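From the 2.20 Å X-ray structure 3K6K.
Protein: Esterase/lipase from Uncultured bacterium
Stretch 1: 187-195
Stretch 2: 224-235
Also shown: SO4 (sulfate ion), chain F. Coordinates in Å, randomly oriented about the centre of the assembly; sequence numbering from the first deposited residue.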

# COMPACT_ATOMS: atom_id res chain seq x y z
N PHE A 187 2.06 -14.32 5.01
CA PHE A 187 1.17 -15.47 4.68
C PHE A 187 0.02 -15.38 5.65
O PHE A 187 0.18 -15.66 6.83
CB PHE A 187 1.95 -16.78 4.85
CG PHE A 187 1.18 -18.04 4.44
CD1 PHE A 187 1.57 -19.27 4.92
CD2 PHE A 187 0.11 -17.99 3.52
CE1 PHE A 187 0.91 -20.41 4.56
CE2 PHE A 187 -0.52 -19.12 3.12
CZ PHE A 187 -0.12 -20.35 3.64
N VAL A 188 -1.14 -14.93 5.18
CA VAL A 188 -2.19 -14.57 6.10
C VAL A 188 -3.54 -15.12 5.73
O VAL A 188 -4.53 -14.82 6.40
CB VAL A 188 -2.29 -13.05 6.30
CG1 VAL A 188 -1.23 -12.60 7.26
CG2 VAL A 188 -2.21 -12.30 4.97
N ASP A 189 -3.59 -15.92 4.67
CA ASP A 189 -4.84 -16.58 4.32
C ASP A 189 -4.61 -18.03 3.94
O ASP A 189 -4.42 -18.33 2.77
CB ASP A 189 -5.49 -15.90 3.14
CG ASP A 189 -6.92 -16.37 2.90
OD1 ASP A 189 -7.64 -15.74 2.11
OD2 ASP A 189 -7.33 -17.39 3.49
N LEU A 190 -4.64 -18.94 4.93
CA LEU A 190 -4.42 -20.37 4.66
C LEU A 190 -5.51 -21.06 3.88
O LEU A 190 -5.41 -22.26 3.59
CB LEU A 190 -4.11 -21.14 5.93
CG LEU A 190 -2.60 -21.00 6.15
CD1 LEU A 190 -2.21 -19.53 6.46
CD2 LEU A 190 -2.17 -21.93 7.30
N THR A 191 -6.53 -20.30 3.48
CA THR A 191 -7.46 -20.82 2.47
C THR A 191 -6.92 -20.83 1.07
O THR A 191 -7.44 -21.55 0.23
CB THR A 191 -8.87 -20.13 2.46
OG1 THR A 191 -8.80 -18.89 1.76
CG2 THR A 191 -9.45 -19.91 3.88
N LEU A 192 -5.92 -20.00 0.75
CA LEU A 192 -5.30 -20.02 -0.59
C LEU A 192 -6.27 -19.99 -1.78
O LEU A 192 -6.28 -20.94 -2.56
CB LEU A 192 -4.36 -21.24 -0.72
CG LEU A 192 -3.30 -21.48 0.40
CD1 LEU A 192 -2.78 -22.88 0.33
CD2 LEU A 192 -2.11 -20.55 0.25
N SER A 193 -6.99 -18.88 -1.99
CA SER A 193 -8.24 -18.89 -2.79
C SER A 193 -8.45 -17.61 -3.57
O SER A 193 -9.32 -17.54 -4.46
CB SER A 193 -9.42 -19.28 -1.90
OG SER A 193 -9.65 -18.31 -0.89
N ARG A 194 -7.65 -16.61 -3.21
CA ARG A 194 -7.76 -15.21 -3.63
C ARG A 194 -7.10 -15.04 -5.02
O ARG A 194 -6.53 -16.01 -5.57
CB ARG A 194 -7.14 -14.33 -2.51
CG ARG A 194 -8.19 -14.16 -1.41
CD ARG A 194 -7.87 -13.51 -0.07
NE ARG A 194 -9.00 -12.63 0.09
CZ ARG A 194 -10.13 -12.88 0.74
NH1 ARG A 194 -10.32 -13.95 1.48
NH2 ARG A 194 -11.07 -11.98 0.67
N TRP A 195 -7.16 -13.84 -5.59
CA TRP A 195 -6.80 -13.65 -6.98
C TRP A 195 -5.35 -14.06 -7.36
O TRP A 195 -5.15 -14.78 -8.37
CB TRP A 195 -7.09 -12.21 -7.38
CG TRP A 195 -6.76 -11.88 -8.80
CD1 TRP A 195 -7.62 -11.97 -9.87
CD2 TRP A 195 -5.48 -11.42 -9.37
NE1 TRP A 195 -6.98 -11.58 -11.03
CE2 TRP A 195 -5.67 -11.23 -10.75
CE3 TRP A 195 -4.23 -11.10 -8.82
CZ2 TRP A 195 -4.65 -10.79 -11.62
CZ3 TRP A 195 -3.21 -10.65 -9.69
CH2 TRP A 195 -3.43 -10.52 -11.08
N ASP A 224 -9.87 -24.84 11.98
CA ASP A 224 -10.52 -24.20 10.83
C ASP A 224 -9.55 -23.21 10.15
O ASP A 224 -8.82 -22.46 10.83
CB ASP A 224 -11.83 -23.50 11.23
CG ASP A 224 -12.46 -22.71 10.06
OD1 ASP A 224 -12.33 -23.08 8.85
OD2 ASP A 224 -13.12 -21.68 10.34
N ARG A 225 -9.56 -23.21 8.82
CA ARG A 225 -8.57 -22.44 8.08
C ARG A 225 -8.83 -20.96 8.20
O ARG A 225 -7.98 -20.19 7.83
CB ARG A 225 -8.51 -22.84 6.61
CG ARG A 225 -7.39 -23.80 6.30
CD ARG A 225 -7.64 -24.54 4.99
NE ARG A 225 -6.74 -25.70 4.87
CZ ARG A 225 -5.45 -25.66 4.52
NH1 ARG A 225 -4.81 -24.50 4.24
NH2 ARG A 225 -4.77 -26.80 4.46
N LYS A 226 -10.01 -20.58 8.72
CA LYS A 226 -10.39 -19.17 8.87
C LYS A 226 -10.46 -18.74 10.34
O LYS A 226 -11.00 -17.69 10.69
CB LYS A 226 -11.71 -18.91 8.18
CG LYS A 226 -11.77 -19.44 6.81
CD LYS A 226 -12.93 -18.77 6.15
CE LYS A 226 -13.72 -19.72 5.26
NZ LYS A 226 -14.80 -18.91 4.61
N ASN A 227 -9.90 -19.56 11.21
CA ASN A 227 -9.58 -19.10 12.51
C ASN A 227 -8.85 -17.77 12.38
O ASN A 227 -7.83 -17.71 11.71
CB ASN A 227 -8.68 -20.10 13.18
CG ASN A 227 -8.58 -19.90 14.66
OD1 ASN A 227 -8.78 -20.86 15.42
ND2 ASN A 227 -8.23 -18.70 15.09
N PRO A 228 -9.34 -16.72 13.05
CA PRO A 228 -8.66 -15.43 12.98
C PRO A 228 -7.18 -15.54 13.31
O PRO A 228 -6.41 -14.87 12.69
CB PRO A 228 -9.39 -14.60 14.04
CG PRO A 228 -10.74 -15.13 13.98
CD PRO A 228 -10.60 -16.62 13.80
N LEU A 229 -6.80 -16.41 14.24
CA LEU A 229 -5.38 -16.52 14.69
C LEU A 229 -4.50 -17.36 13.77
O LEU A 229 -3.27 -17.39 13.92
CB LEU A 229 -5.32 -17.08 16.12
CG LEU A 229 -5.30 -16.09 17.27
CD1 LEU A 229 -6.25 -14.95 17.03
CD2 LEU A 229 -5.69 -16.84 18.51
N ILE A 230 -5.14 -18.04 12.82
CA ILE A 230 -4.47 -18.77 11.75
C ILE A 230 -4.40 -17.89 10.47
O ILE A 230 -3.33 -17.68 9.89
CB ILE A 230 -5.26 -20.11 11.45
CG1 ILE A 230 -5.28 -21.03 12.67
CG2 ILE A 230 -4.68 -20.87 10.24
CD1 ILE A 230 -5.94 -22.38 12.39
N SER A 231 -5.55 -17.44 10.01
CA SER A 231 -5.69 -16.57 8.82
C SER A 231 -6.19 -15.14 9.20
O SER A 231 -7.40 -14.79 9.02
CB SER A 231 -6.57 -17.20 7.76
OG SER A 231 -6.07 -18.48 7.32
N PRO A 232 -5.26 -14.29 9.68
CA PRO A 232 -5.66 -13.00 10.24
C PRO A 232 -6.47 -12.14 9.27
O PRO A 232 -7.20 -11.25 9.67
CB PRO A 232 -4.29 -12.38 10.60
CG PRO A 232 -3.44 -13.57 10.96
CD PRO A 232 -3.80 -14.48 9.81
N VAL A 233 -6.39 -12.45 7.98
CA VAL A 233 -7.29 -11.83 7.03
C VAL A 233 -8.79 -11.89 7.47
O VAL A 233 -9.57 -10.98 7.21
CB VAL A 233 -6.98 -12.40 5.63
CG1 VAL A 233 -8.14 -12.45 4.79
CG2 VAL A 233 -5.89 -11.56 4.96
N TYR A 234 -9.17 -12.94 8.18
CA TYR A 234 -10.55 -13.10 8.64
C TYR A 234 -10.76 -12.52 10.03
O TYR A 234 -11.82 -12.66 10.56
CB TYR A 234 -10.99 -14.58 8.53
CG TYR A 234 -10.84 -15.04 7.08
CD1 TYR A 234 -11.78 -14.66 6.11
CD2 TYR A 234 -9.72 -15.74 6.65
CE1 TYR A 234 -11.60 -15.00 4.77
CE2 TYR A 234 -9.53 -16.09 5.32
CZ TYR A 234 -10.47 -15.72 4.38
OH TYR A 234 -10.28 -16.06 3.05
N ALA A 235 -9.77 -11.85 10.63
CA ALA A 235 -9.91 -11.34 12.03
C ALA A 235 -10.75 -10.05 12.21
O ALA A 235 -11.15 -9.40 11.24
CB ALA A 235 -8.54 -11.16 12.68
S SO4 F . -14.35 -12.59 2.29
O1 SO4 F . -13.75 -12.73 0.96
O2 SO4 F . -15.56 -11.75 2.15
O3 SO4 F . -14.59 -13.91 2.90
O4 SO4 F . -13.47 -11.92 3.24

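Neither stretch contributes a strand to the contact; two turns and a short 3-10 segment bring the two stretches together. Residues 189-192 form a type I turn closed by Leu 192 N to Asp 189 O (3.0 Å), and residues 224-227 form a second, closed by Asn 227 N to Asp 224 O (3.1 Å). Beyond the latter, the chain leads into the 3-10 segment 232-234. The nearest CA atoms across the stretches are those of Asp 189 and Ser 231, 4.6 Å apart. Nearby, Val 233 N makes a weak hydrogen bond to Val 188 O (3.4 Å).

Ser 231 links both stretches through its small hydroxyl: OG accepts a hydrogen bond from Leu 190 N (2.8 Å) and donates one to Arg 225 O (2.6 Å). Arg 225 is long enough to reach back to the first turn, where its NH1 donates a very short hydrogen bond to Leu 190 O (2.4 Å), with the oxygen near the guanidinium plane. Both backbone polar groups of Leu 190 are thus satisfied, while its side chain packs CD2 against Ile 230 CG2 (4.0 Å). Val 188 makes a separate apolar contact, with CG2 against Val 233 CG2 (3.8 Å) and CG1 against Pro 232 CD (4.1 Å).

A polar cluster centres on the buried carboxylate of Asp 189. Asp 189 OD2 accepts hydrogen bonds from Thr 191 N (3.0 Å) and Thr 191 OG1 (2.7 Å), bracing the turn, whereas Asp 189 OD1 forms a salt bridge with Arg 194 NH1 (3.3 Å) and accepts a weak hydrogen bond from Tyr 234 OH (2.8 Å). Val 233 CG1 covers one face of the Arg 194 guanidinium; at its edge, NH2 binds O1 of the sulfate (2.8 Å), an ion probably derived from the crystallisation liquor. Altogether the two stretches bury 571 Å², counting both sides.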